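Long-range contacts in M152 protein (PDB 4G59), which probably acts as a cytomegalovirus immune-evasion glycoprotein, with an MHC class I-like fold and bound to another protein in this structure: residues B[3-8]-B[186-191]; B[198-203]-B[230-235]. All coordinates share one frame; numbering follows the deposited sequence.

Contact 1 (B[3-8]-B[186-191])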
loop_
_atom_site.group_PDB
_atom_site.type_symbol
_atom_site.label_atom_id
_atom_site.label_comp_id
_atom_site.label_asym_id
_atom_site.label_seq_id
_atom_site.Cartn_x
_atom_site.Cartn_y
_atom_site.Cartn_z
ATOM N N SER B 3 18.796 8.804 -25.812
ATOM C CA SER B 3 17.949 7.624 -25.942
ATOM C C SER B 3 16.650 7.905 -26.707
ATOM O O SER B 3 16.638 8.653 -27.692
ATOM C CB SER B 3 17.650 7.002 -24.565
ATOM O OG SER B 3 17.128 7.940 -23.637
ATOM N N TYR B 4 15.565 7.290 -26.239
ATOM C CA TYR B 4 14.253 7.401 -26.866
ATOM C C TYR B 4 13.424 8.478 -26.170
ATOM O O TYR B 4 12.632 9.185 -26.810
ATOM C CB TYR B 4 13.537 6.039 -26.837
ATOM C CG TYR B 4 13.364 5.449 -25.455
ATOM C CD1 TYR B 4 12.118 5.433 -24.840
ATOM C CD2 TYR B 4 14.441 4.909 -24.765
ATOM C CE1 TYR B 4 11.946 4.903 -23.568
ATOM C CE2 TYR B 4 14.284 4.375 -23.484
ATOM C CZ TYR B 4 13.029 4.377 -22.889
ATOM O OH TYR B 4 12.854 3.860 -21.622
ATOM N N MET B 5 13.632 8.588 -24.856
ATOM C CA MET B 5 12.982 9.592 -24.008
ATOM C C MET B 5 13.957 10.697 -23.672
ATOM O O MET B 5 15.171 10.499 -23.737
ATOM C CB MET B 5 12.533 8.963 -22.690
ATOM C CG MET B 5 13.650 8.282 -21.936
ATOM S SD MET B 5 13.374 7.871 -20.193
ATOM C CE MET B 5 15.111 7.642 -19.766
ATOM N N ASP B 6 13.443 11.869 -23.316
ATOM C CA ASP B 6 14.337 12.849 -22.701
ATOM C C ASP B 6 13.900 13.249 -21.293
ATOM O O ASP B 6 12.705 13.402 -21.001
ATOM C CB ASP B 6 14.669 14.051 -23.608
ATOM C CG ASP B 6 13.481 14.933 -23.879
ATOM O OD1 ASP B 6 13.288 15.941 -23.164
ATOM O OD2 ASP B 6 12.743 14.625 -24.828
ATOM N N VAL B 7 14.900 13.369 -20.427
ATOM C CA VAL B 7 14.716 13.705 -19.026
ATOM C C VAL B 7 15.348 15.070 -18.788
ATOM O O VAL B 7 16.576 15.219 -18.882
ATOM C CB VAL B 7 15.413 12.658 -18.130
ATOM C CG1 VAL B 7 15.264 13.011 -16.654
ATOM C CG2 VAL B 7 14.855 11.268 -18.413
ATOM N N ARG B 8 14.513 16.066 -18.502
ATOM C CA ARG B 8 14.990 17.403 -18.167
ATOM C C ARG B 8 14.922 17.583 -16.653
ATOM O O ARG B 8 13.903 17.275 -16.015
ATOM C CB ARG B 8 14.157 18.480 -18.873
ATOM C CG ARG B 8 14.336 18.539 -20.387
ATOM C CD ARG B 8 13.423 19.585 -21.043
ATOM N NE ARG B 8 12.079 19.081 -21.344
ATOM C CZ ARG B 8 10.955 19.536 -20.791
ATOM N NH1 ARG B 8 10.987 20.516 -19.902
ATOM N NH2 ARG B 8 9.786 19.010 -21.131
ATOM N N TYR B 186 15.624 6.665 -14.875
ATOM C CA TYR B 186 14.286 6.954 -15.359
ATOM C C TYR B 186 13.984 6.097 -16.581
ATOM O O TYR B 186 14.877 5.821 -17.378
ATOM C CB TYR B 186 14.196 8.415 -15.737
ATOM C CG TYR B 186 14.650 9.363 -14.653
ATOM C CD1 TYR B 186 13.738 9.925 -13.779
ATOM C CD2 TYR B 186 15.984 9.708 -14.512
ATOM C CE1 TYR B 186 14.145 10.805 -12.773
ATOM C CE2 TYR B 186 16.398 10.582 -13.509
ATOM C CZ TYR B 186 15.460 11.137 -12.655
ATOM O OH TYR B 186 15.828 12.002 -11.653
ATOM N N SER B 187 12.736 5.651 -16.719
ATOM C CA SER B 187 12.350 4.847 -17.891
ATOM C C SER B 187 10.864 4.991 -18.233
ATOM O O SER B 187 10.050 5.338 -17.374
ATOM C CB SER B 187 12.734 3.373 -17.700
ATOM O OG SER B 187 12.064 2.763 -16.620
ATOM N N LEU B 188 10.525 4.767 -19.494
ATOM C CA LEU B 188 9.137 4.774 -19.922
ATOM C C LEU B 188 8.841 3.460 -20.626
ATOM O O LEU B 188 9.729 2.883 -21.256
ATOM C CB LEU B 188 8.890 5.918 -20.906
ATOM C CG LEU B 188 8.962 7.359 -20.440
ATOM C CD1 LEU B 188 8.902 8.260 -21.665
ATOM C CD2 LEU B 188 7.831 7.677 -19.461
ATOM N N TYR B 189 7.602 2.995 -20.541
ATOM C CA TYR B 189 7.173 1.871 -21.366
ATOM C C TYR B 189 5.844 2.193 -22.010
ATOM O O TYR B 189 4.932 2.728 -21.354
ATOM C CB TYR B 189 6.992 0.606 -20.540
ATOM C CG TYR B 189 6.679 -0.600 -21.404
ATOM C CD1 TYR B 189 7.696 -1.269 -22.076
ATOM C CD2 TYR B 189 5.388 -1.076 -21.553
ATOM C CE1 TYR B 189 7.442 -2.369 -22.864
ATOM C CE2 TYR B 189 5.120 -2.193 -22.354
ATOM C CZ TYR B 189 6.159 -2.827 -23.000
ATOM O OH TYR B 189 5.934 -3.925 -23.796
ATOM N N SER B 190 5.719 1.858 -23.285
ATOM C CA SER B 190 4.439 1.996 -23.968
ATOM C C SER B 190 3.935 0.634 -24.355
ATOM O O SER B 190 4.629 -0.129 -25.020
ATOM C CB SER B 190 4.568 2.868 -25.202
ATOM O OG SER B 190 4.883 4.181 -24.825
ATOM N N ASN B 191 2.730 0.315 -23.914
ATOM C CA ASN B 191 2.087 -0.913 -24.344
ATOM C C ASN B 191 1.116 -0.545 -25.454
ATOM O O ASN B 191 0.071 0.084 -25.203
ATOM C CB ASN B 191 1.379 -1.582 -23.166
ATOM C CG ASN B 191 0.779 -2.930 -23.528
ATOM O OD1 ASN B 191 0.180 -3.100 -24.596
ATOM N ND2 ASN B 191 0.913 -3.893 -22.623
#
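The amide N of Leu188 donates to Tyr4 OH over 3.3 Å in a nearly straight bond, with 172° at the hydrogen. Tyr4 lies just before strand 5-11; chi1 of 57° sets its CG between the backbone N and the carbonyl carbon, and from there the ring leads OH to the 186-191 backbone. Leu188 O meets this ring at its edge, near the ring plane. One face of the ring carries its own neighbour: Met5 CG stands 4.0 Å above the plane of the Tyr4 ring, over its centre. Met5 is the second bridging residue. Its CB touches Leu188 CD1 at 3.8 Å, while at the end of the extended chain Met5 CE lies 4.2 Å from Tyr186 CB; the still closer approach of Met5 CE to Tyr186 O is doubtfully short.

The strand axes stay 8.2 Å apart at their closest and run at 143°, a spacing set by side chains rather than by backbone pairing. Both are outermost strands of sheets packed against each other, consistent with the margin of a beta sandwich like the membrane-proximal Ig-like domain of MHC class I relatives. Strand 5-11 hydrogen-bonds to strand 258-264 in one sheet, and strand 185-191 to strand 196-203 in the other.

At the far end Val7 and Tyr186 cross at about a right angle. Val7 CG1 makes a CH-pi contact over one face of the Tyr186 ring, 4.1 Å from its centroid and displaced slightly toward CD2 and CE2, and Val7 CG2 lies 4.0 Å from Tyr186 CB. The phenol oxygen of Tyr186 is held by Pro181 O.

Contact 2 (B[198-203]-B[230-235]); sequences SCTMRT and RLKVEA
Strands 198-203 and 231-235 run antiparallel at 167° with axes 4.7 Å apart, joined by six backbone hydrogen bonds through the hydrogen-bonded pairs Cys199-Ala235, Met201-Val233 and Thr203-Leu231.

The non-hydrogen-bonded pair Thr200-Glu234 adds a side-chain link: Thr200 OG1 donates to the anti lone pair of Glu234 OE1 at 2.7 Å. With OG1 anti to the carbonyl carbon (chi1 -53°), the hydroxyl stands beside the carboxylate, the two side chains pointing the same way. Tyr222 OH hydrogen-bonds to Glu234 OE2, so both carboxylate oxygens are engaged. The bent Lys232 chain crosses Thr200 obliquely, its CD 3.5 Å from Thr200 CG2, and that same CD lies 4.1 Å above the plane of the Arg202 guanidinium, toward its rim. Lys232 NZ forms a long salt bridge, 3.7 Å, to Glu234 OE2; this may partly offset like-charge repulsion from Arg202, whose NH2 lies 5.0 Å from Lys232 NZ.

Both strands are central in the four-stranded sheet 185-191, 196-203, 231-238, 220-225, an order consistent with one sheet of an Ig-like sandwich. The face opposite Thr200, Arg202, Lys232 and Glu234 carries Cys199, Met201, Thr203, Leu231, Val233 and Ala235 and is mainly apolar. Met201 CE reaches Val233 CG2 at 4.1 Å, the two side chains side by side, and Met201 also packs on Ile252 of the other sheet. Thr203 CG2 touches Leu231 CB at 3.8 Å, while Thr203 OG1 hydrogen-bonds to Asn184.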
loop_
_atom_site.group_PDB
_atom_site.type_symbol
_atom_site.label_atom_id
_atom_site.label_comp_id
_atom_site.label_asym_id
_atom_site.label_seq_id
_atom_site.Cartn_x
_atom_site.Cartn_y
_atom_site.Cartn_z
ATOM N N SER B 198 3.719 3.499 -18.770
ATOM C CA SER B 198 4.216 3.562 -17.395
ATOM C C SER B 198 5.429 4.476 -17.357
ATOM O O SER B 198 6.184 4.553 -18.347
ATOM C CB SER B 198 4.629 2.178 -16.879
ATOM O OG SER B 198 5.673 1.617 -17.662
ATOM N N CYS B 199 5.609 5.183 -16.241
ATOM C CA CYS B 199 6.862 5.917 -16.004
ATOM C C CYS B 199 7.485 5.416 -14.712
ATOM O O CYS B 199 6.792 5.310 -13.687
ATOM C CB CYS B 199 6.595 7.419 -15.894
ATOM S SG CYS B 199 8.079 8.448 -15.607
ATOM N N THR B 200 8.786 5.129 -14.743
ATOM C CA THR B 200 9.464 4.585 -13.552
ATOM C C THR B 200 10.726 5.355 -13.159
ATOM O O THR B 200 11.556 5.672 -14.025
ATOM C CB THR B 200 9.838 3.116 -13.767
ATOM O OG1 THR B 200 8.675 2.387 -14.168
ATOM C CG2 THR B 200 10.371 2.494 -12.481
ATOM N N MET B 201 10.855 5.664 -11.868
ATOM C CA MET B 201 12.107 6.160 -11.307
ATOM C C MET B 201 12.648 5.200 -10.233
ATOM O O MET B 201 11.987 4.956 -9.208
ATOM C CB MET B 201 11.950 7.541 -10.695
ATOM C CG MET B 201 13.298 8.083 -10.251
ATOM S SD MET B 201 13.212 9.776 -9.653
ATOM C CE MET B 201 12.592 9.515 -7.992
ATOM N N ARG B 202 13.833 4.642 -10.477
ATOM C CA ARG B 202 14.527 3.828 -9.475
ATOM C C ARG B 202 15.559 4.707 -8.794
ATOM O O ARG B 202 16.270 5.474 -9.453
ATOM C CB ARG B 202 15.218 2.628 -10.116
ATOM C CG ARG B 202 14.242 1.557 -10.610
ATOM C CD ARG B 202 14.950 0.510 -11.479
ATOM N NE ARG B 202 14.031 -0.561 -11.847
ATOM C CZ ARG B 202 13.188 -0.510 -12.879
ATOM N NH1 ARG B 202 13.152 0.557 -13.668
ATOM N NH2 ARG B 202 12.378 -1.530 -13.133
ATOM N N THR B 203 15.633 4.601 -7.472
ATOM C CA THR B 203 16.491 5.476 -6.693
ATOM C C THR B 203 16.850 4.808 -5.376
ATOM O O THR B 203 16.184 3.851 -4.963
ATOM C CB THR B 203 15.776 6.825 -6.438
ATOM O OG1 THR B 203 16.688 7.775 -5.868
ATOM C CG2 THR B 203 14.523 6.646 -5.516
ATOM N N ARG B 230 16.897 -0.053 -2.002
ATOM C CA ARG B 230 16.446 0.282 -3.354
ATOM C C ARG B 230 14.974 0.692 -3.366
ATOM O O ARG B 230 14.143 0.007 -2.764
ATOM C CB ARG B 230 16.683 -0.901 -4.291
ATOM C CG ARG B 230 18.165 -1.290 -4.430
ATOM C CD ARG B 230 18.337 -2.570 -5.220
ATOM N NE ARG B 230 17.824 -3.728 -4.493
ATOM C CZ ARG B 230 17.288 -4.794 -5.077
ATOM N NH1 ARG B 230 17.197 -4.852 -6.394
ATOM N NH2 ARG B 230 16.839 -5.800 -4.345
ATOM N N LEU B 231 14.655 1.810 -4.030
ATOM C CA LEU B 231 13.269 2.305 -4.093
ATOM C C LEU B 231 12.823 2.443 -5.526
ATOM O O LEU B 231 13.660 2.642 -6.427
ATOM C CB LEU B 231 13.127 3.696 -3.491
ATOM C CG LEU B 231 13.222 4.065 -2.035
ATOM C CD1 LEU B 231 14.631 4.234 -1.670
ATOM C CD2 LEU B 231 12.525 5.391 -1.888
ATOM N N LYS B 232 11.506 2.411 -5.723
ATOM C CA LYS B 232 10.918 2.564 -7.044
ATOM C C LYS B 232 9.674 3.435 -6.961
ATOM O O LYS B 232 8.767 3.152 -6.176
ATOM C CB LYS B 232 10.561 1.188 -7.611
ATOM C CG LYS B 232 9.734 1.192 -8.879
ATOM C CD LYS B 232 10.308 0.208 -9.896
ATOM C CE LYS B 232 9.981 -1.254 -9.615
ATOM N NZ LYS B 232 8.543 -1.529 -9.852
ATOM N N VAL B 233 9.640 4.493 -7.772
ATOM C CA VAL B 233 8.452 5.344 -7.927
ATOM C C VAL B 233 7.912 5.011 -9.300
ATOM O O VAL B 233 8.664 4.988 -10.268
ATOM C CB VAL B 233 8.801 6.843 -7.876
ATOM C CG1 VAL B 233 7.535 7.703 -8.073
ATOM C CG2 VAL B 233 9.499 7.171 -6.567
ATOM N N GLU B 234 6.616 4.729 -9.396
ATOM C CA GLU B 234 6.082 4.250 -10.662
ATOM C C GLU B 234 4.697 4.809 -10.859
ATOM O O GLU B 234 3.963 4.971 -9.889
ATOM C CB GLU B 234 6.049 2.719 -10.681
ATOM C CG GLU B 234 5.676 2.100 -12.037
ATOM C CD GLU B 234 6.236 0.692 -12.206
ATOM O OE1 GLU B 234 7.309 0.532 -12.840
ATOM O OE2 GLU B 234 5.616 -0.258 -11.692
ATOM N N ALA B 235 4.340 5.117 -12.106
ATOM C CA ALA B 235 3.008 5.672 -12.411
ATOM C C ALA B 235 2.500 5.143 -13.731
ATOM O O ALA B 235 3.297 4.830 -14.621
ATOM C CB ALA B 235 3.020 7.214 -12.434
#

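The contacts differ in kind: contact 2 joins neighbouring strands of one sheet, whereas contact 1 bridges two sheets of what is consistent with an Ig-like sandwich. Contact 2 is buried and knit mainly by backbone bonds; contact 1 lies at the surface, with one clear side-chain-to-backbone hydrogen bond and mostly apolar and CH-pi packing, and it buries 281 Å² against 516 Å². Strand 185-191 is an outermost strand of the sheet that holds contact 2, so contact 1 places strand 5-11 over that sheet's margin. The junction is direct, with centres about 12 Å apart: Ser187 O lies 2.9 Å from Thr200 N, a probable hydrogen bond, and Tyr186 CE1 packs 3.4 Å from Met201 SD.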